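Local coordinates for AAA family ATPase (Sulfolobus acidocaldarius, PDB 2W2U), which belongs to an archaeal cell division machinery as an AAA ATPase, here represented by its MIT domain, a three-helix module bound to an ESCRT-III peptide, at residues A[10-15]-A[54-59]; A[20-25]-A[39-44]. All coordinates share one frame; numbering follows the deposited sequence.

Contact 1 of 2, residues A[10-15]-A[54-59]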
# COMPACT_ATOMS: atom_id res chain seq x y z
N SER A 10 -9.39 11.83 -12.07
CA SER A 10 -9.67 12.40 -10.74
C SER A 10 -8.50 12.23 -9.77
O SER A 10 -7.57 11.46 -10.03
CB SER A 10 -10.92 11.73 -10.15
OG SER A 10 -10.62 10.42 -9.71
N ALA A 11 -8.56 12.95 -8.66
CA ALA A 11 -7.55 12.87 -7.60
C ALA A 11 -7.53 11.50 -6.91
O ALA A 11 -6.47 11.02 -6.51
CB ALA A 11 -7.75 13.99 -6.58
N GLN A 12 -8.71 10.89 -6.77
CA GLN A 12 -8.84 9.59 -6.12
C GLN A 12 -8.14 8.51 -6.93
O GLN A 12 -7.28 7.81 -6.41
CB GLN A 12 -10.31 9.22 -5.91
CG GLN A 12 -10.51 8.02 -5.00
CD GLN A 12 -11.93 7.86 -4.49
OE1 GLN A 12 -12.17 7.23 -3.46
NE2 GLN A 12 -12.89 8.44 -5.22
N VAL A 13 -8.52 8.41 -8.20
CA VAL A 13 -7.98 7.41 -9.12
C VAL A 13 -6.47 7.59 -9.33
O VAL A 13 -5.73 6.61 -9.38
CB VAL A 13 -8.75 7.43 -10.48
CG1 VAL A 13 -8.07 6.54 -11.51
CG2 VAL A 13 -10.20 6.99 -10.29
N MET A 14 -6.03 8.84 -9.43
CA MET A 14 -4.62 9.16 -9.60
C MET A 14 -3.78 8.70 -8.39
O MET A 14 -2.72 8.09 -8.56
CB MET A 14 -4.46 10.66 -9.83
CG MET A 14 -3.12 11.07 -10.39
SD MET A 14 -2.59 12.63 -9.67
CE MET A 14 -2.17 12.05 -8.01
N LEU A 15 -4.27 8.98 -7.18
CA LEU A 15 -3.60 8.52 -5.96
C LEU A 15 -3.67 7.00 -5.80
O LEU A 15 -2.70 6.37 -5.39
CB LEU A 15 -4.15 9.23 -4.72
CG LEU A 15 -3.80 10.71 -4.53
CD1 LEU A 15 -4.70 11.33 -3.49
CD2 LEU A 15 -2.32 10.92 -4.15
N SER A 54 -7.71 10.30 4.34
CA SER A 54 -8.06 11.69 4.70
C SER A 54 -9.06 12.33 3.74
O SER A 54 -9.98 13.02 4.18
CB SER A 54 -6.82 12.59 4.76
OG SER A 54 -5.98 12.23 5.83
N LEU A 55 -8.86 12.10 2.45
CA LEU A 55 -9.67 12.73 1.41
C LEU A 55 -11.06 12.11 1.26
O LEU A 55 -12.02 12.80 0.93
CB LEU A 55 -8.95 12.69 0.06
CG LEU A 55 -7.83 13.69 -0.28
CD1 LEU A 55 -6.98 13.15 -1.42
CD2 LEU A 55 -8.39 15.05 -0.66
N TYR A 56 -11.16 10.80 1.51
CA TYR A 56 -12.41 10.07 1.29
C TYR A 56 -12.74 9.15 2.47
O TYR A 56 -13.19 8.02 2.27
CB TYR A 56 -12.34 9.29 -0.03
CG TYR A 56 -11.78 10.10 -1.18
CD1 TYR A 56 -12.59 11.02 -1.88
CD2 TYR A 56 -10.44 9.99 -1.55
CE1 TYR A 56 -12.08 11.78 -2.91
CE2 TYR A 56 -9.92 10.75 -2.58
CZ TYR A 56 -10.74 11.64 -3.26
OH TYR A 56 -10.20 12.39 -4.28
N ARG A 57 -12.52 9.66 3.68
CA ARG A 57 -12.70 8.92 4.93
C ARG A 57 -14.04 8.21 5.07
O ARG A 57 -14.12 7.10 5.61
CB ARG A 57 -12.48 9.86 6.13
CG ARG A 57 -12.42 9.17 7.49
CD ARG A 57 -12.03 10.15 8.61
NE ARG A 57 -10.74 10.80 8.33
CZ ARG A 57 -9.57 10.34 8.76
NH1 ARG A 57 -9.50 9.24 9.49
NH2 ARG A 57 -8.46 11.00 8.45
N ASP A 58 -15.10 8.85 4.58
CA ASP A 58 -16.46 8.39 4.82
C ASP A 58 -17.04 7.59 3.67
O ASP A 58 -18.21 7.18 3.73
CB ASP A 58 -17.35 9.57 5.18
CG ASP A 58 -16.88 10.29 6.43
OD1 ASP A 58 -16.85 9.66 7.51
OD2 ASP A 58 -16.53 11.49 6.34
N GLY A 59 -16.23 7.35 2.63
CA GLY A 59 -16.65 6.56 1.47
C GLY A 59 -16.51 5.06 1.68
O GLY A 59 -15.98 4.61 2.70
O HOH W 1 -11.53 12.56 -6.47
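Gln12, on the first turn of helix 11-31, lies along one face of the Tyr56 ring, next to Leu55 at the C-terminal end of helix 35-55. The contact closes one end of this helix pair in the MIT domain. Gln12 CB begins near the hydroxyl end of the ring, 3.6 Å from Tyr56 CZ. With CG anti to the backbone N (chi1 -169°) and the chain extended beyond it, the side chain runs back over the ring: CG makes a CH-pi contact, 4.1 Å from the Tyr56 centroid, and CD stands above the centre. The amide is stacked on the ring, their planes 13° apart. At the tip, OE1 reaches the root of the ring, 3.7 Å from Tyr56 CG.

The opposite ring face carries Leu55 CB, and Leu55 CD1 meets Leu15 CD1 at 3.6 Å. Ser10 caps helix 11-31, its OG accepting from Val13 N at 3.3 Å. Tyr56 OH lies near Gln12 N at a poor angle for direct bonding. Dispersion and amide-ring stacking therefore carry the direct contact, while a water, 2.6 Å from Tyr56 OH, joins that hydroxyl to Gln12 N, and a hydrogen bond with Tyr65 OH of helix 62-81 satisfies Gln12 OE1.

Contact 2 of 2, residues A[20-25]-A[39-44]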
# COMPACT_ATOMS: atom_id res chain seq x y z
N ARG A 20 -0.83 1.88 -5.83
CA ARG A 20 -0.67 0.59 -6.53
C ARG A 20 0.76 0.35 -7.03
O ARG A 20 1.32 -0.71 -6.80
CB ARG A 20 -1.67 0.48 -7.69
CG ARG A 20 -1.66 -0.87 -8.39
CD ARG A 20 -2.70 -0.96 -9.51
NE ARG A 20 -4.07 -0.79 -9.00
CZ ARG A 20 -4.83 0.28 -9.22
NH1 ARG A 20 -4.38 1.29 -9.96
NH2 ARG A 20 -6.05 0.33 -8.70
N LYS A 21 1.32 1.34 -7.73
CA LYS A 21 2.71 1.30 -8.21
C LYS A 21 3.70 1.03 -7.07
O LYS A 21 4.58 0.18 -7.20
CB LYS A 21 3.06 2.60 -8.95
CG LYS A 21 4.57 2.91 -9.05
CD LYS A 21 4.90 4.17 -9.88
CE LYS A 21 4.22 5.45 -9.35
NZ LYS A 21 3.00 5.82 -10.16
N TYR A 22 3.54 1.74 -5.95
CA TYR A 22 4.37 1.51 -4.78
C TYR A 22 4.19 0.11 -4.19
O TYR A 22 5.18 -0.56 -3.86
CB TYR A 22 4.13 2.58 -3.70
CG TYR A 22 4.70 3.94 -4.05
CD1 TYR A 22 6.03 4.08 -4.42
CD2 TYR A 22 3.91 5.08 -3.99
CE1 TYR A 22 6.57 5.32 -4.73
CE2 TYR A 22 4.43 6.34 -4.30
CZ TYR A 22 5.77 6.45 -4.67
OH TYR A 22 6.31 7.68 -4.98
N ALA A 23 2.94 -0.32 -4.06
CA ALA A 23 2.61 -1.64 -3.52
C ALA A 23 3.20 -2.77 -4.36
O ALA A 23 3.76 -3.72 -3.82
CB ALA A 23 1.10 -1.80 -3.38
N ILE A 24 3.07 -2.65 -5.68
CA ILE A 24 3.66 -3.61 -6.62
C ILE A 24 5.20 -3.62 -6.52
O ILE A 24 5.81 -4.69 -6.52
CB ILE A 24 3.21 -3.33 -8.09
CG1 ILE A 24 1.70 -3.60 -8.25
CG2 ILE A 24 4.00 -4.19 -9.09
CD1 ILE A 24 1.14 -3.16 -9.61
N ASN A 25 5.81 -2.45 -6.41
CA ASN A 25 7.26 -2.34 -6.20
C ASN A 25 7.72 -3.03 -4.92
O ASN A 25 8.76 -3.68 -4.89
CB ASN A 25 7.71 -0.88 -6.19
CG ASN A 25 7.70 -0.24 -7.57
OD1 ASN A 25 7.53 -0.90 -8.59
ND2 ASN A 25 7.88 1.08 -7.60
N ILE A 39 10.46 -2.46 2.22
CA ILE A 39 9.98 -1.55 3.27
C ILE A 39 9.75 -0.11 2.77
O ILE A 39 8.70 0.47 3.05
CB ILE A 39 10.88 -1.57 4.53
CG1 ILE A 39 10.71 -2.89 5.29
CG2 ILE A 39 10.54 -0.42 5.45
CD1 ILE A 39 11.86 -3.22 6.27
N THR A 40 10.72 0.44 2.03
CA THR A 40 10.62 1.80 1.49
C THR A 40 9.34 1.97 0.68
O THR A 40 8.60 2.93 0.85
CB THR A 40 11.84 2.19 0.60
OG1 THR A 40 13.05 1.89 1.29
CG2 THR A 40 11.83 3.67 0.29
N ASN A 41 9.09 1.01 -0.20
CA ASN A 41 7.93 1.04 -1.07
C ASN A 41 6.59 0.80 -0.36
O ASN A 41 5.59 1.44 -0.70
CB ASN A 41 8.16 0.09 -2.25
CG ASN A 41 9.07 0.69 -3.31
OD1 ASN A 41 8.68 1.61 -4.02
ND2 ASN A 41 10.30 0.18 -3.40
N TYR A 42 6.58 -0.10 0.63
CA TYR A 42 5.41 -0.31 1.49
C TYR A 42 5.05 1.00 2.23
O TYR A 42 3.87 1.38 2.28
CB TYR A 42 5.67 -1.42 2.52
CG TYR A 42 5.55 -2.85 2.03
CD1 TYR A 42 4.40 -3.30 1.37
CD2 TYR A 42 6.56 -3.77 2.29
CE1 TYR A 42 4.29 -4.63 0.94
CE2 TYR A 42 6.47 -5.10 1.86
CZ TYR A 42 5.33 -5.52 1.19
OH TYR A 42 5.25 -6.82 0.78
N LYS A 43 6.06 1.67 2.78
CA LYS A 43 5.85 2.92 3.51
C LYS A 43 5.26 4.00 2.61
O LYS A 43 4.42 4.79 3.04
CB LYS A 43 7.15 3.44 4.13
CG LYS A 43 7.65 2.67 5.32
CD LYS A 43 8.77 3.43 6.01
CE LYS A 43 9.50 2.58 7.03
NZ LYS A 43 8.75 2.40 8.29
N LYS A 44 5.72 4.02 1.35
CA LYS A 44 5.26 5.00 0.37
C LYS A 44 3.84 4.71 -0.08
O LYS A 44 3.07 5.63 -0.36
CB LYS A 44 6.23 5.08 -0.82
CG LYS A 44 7.52 5.82 -0.48
CD LYS A 44 8.51 5.83 -1.64
CE LYS A 44 9.83 6.51 -1.27
NZ LYS A 44 9.68 7.94 -0.85
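Tyr22 of helix 11-31 lays its ring against Lys44 of helix 35-55, with Lys44 CB above the ring centre, 3.7 Å from the centroid and only 9° off the ring normal, a well-centred CH-pi contact. Segments 20-25 and 39-44 run nearly antiparallel, at 156°, with axes 7.7 Å apart, the pairing of these two helices within the three-helix MIT bundle. Tyr22, Asn25 and Asn41 form the tight part. Tyr22 O rests on Asn41 CB at 3.4 Å, and the CA atoms of Tyr22 and Asn41 are 5.2 Å apart. Asn41 OD1 sits at the ring edge, 3.6 Å from Tyr22 CD1, and also touches Asn25 CB at 3.4 Å; the Asn25 and Asn41 amide planes are nearly perpendicular. No hydrogen bond crosses between the segments: Asn41 ND2 turns to its own helix, donating to Glu37 O.

The solvent side is looser. Lys44 keeps its aliphatic part along the ring, CD 3.7 Å from Tyr22 CE1, then bends at chi4 (-60°) and carries its ammonium away from helix 11-31. Tyr42 and Ala23 both touch apolar side chains of the bound peptide, and both meet Tyr72 of the third helix, 62-81.

Overall arrangement
Both contacts join helix 11-31 to helix 35-55, sampling the same antiparallel pair at two levels of the MIT three-helix bundle, with centres about 18 Å apart. Contact 2 lies close to the middle of the chain and is partly buried; contact 1 is a surface contact at the bundle's end, about 14 Å from the chain centre. Each illustrates a tyrosine ring covered by a partner's side chain, but the aromatic residue changes helices: in contact 1 it lies at the C-terminal end of helix 35-55 and meets an amide, in contact 2 it belongs to helix 11-31 and meets lysine methylenes. Water enters the end contact, whereas close backbone approach marks the central one.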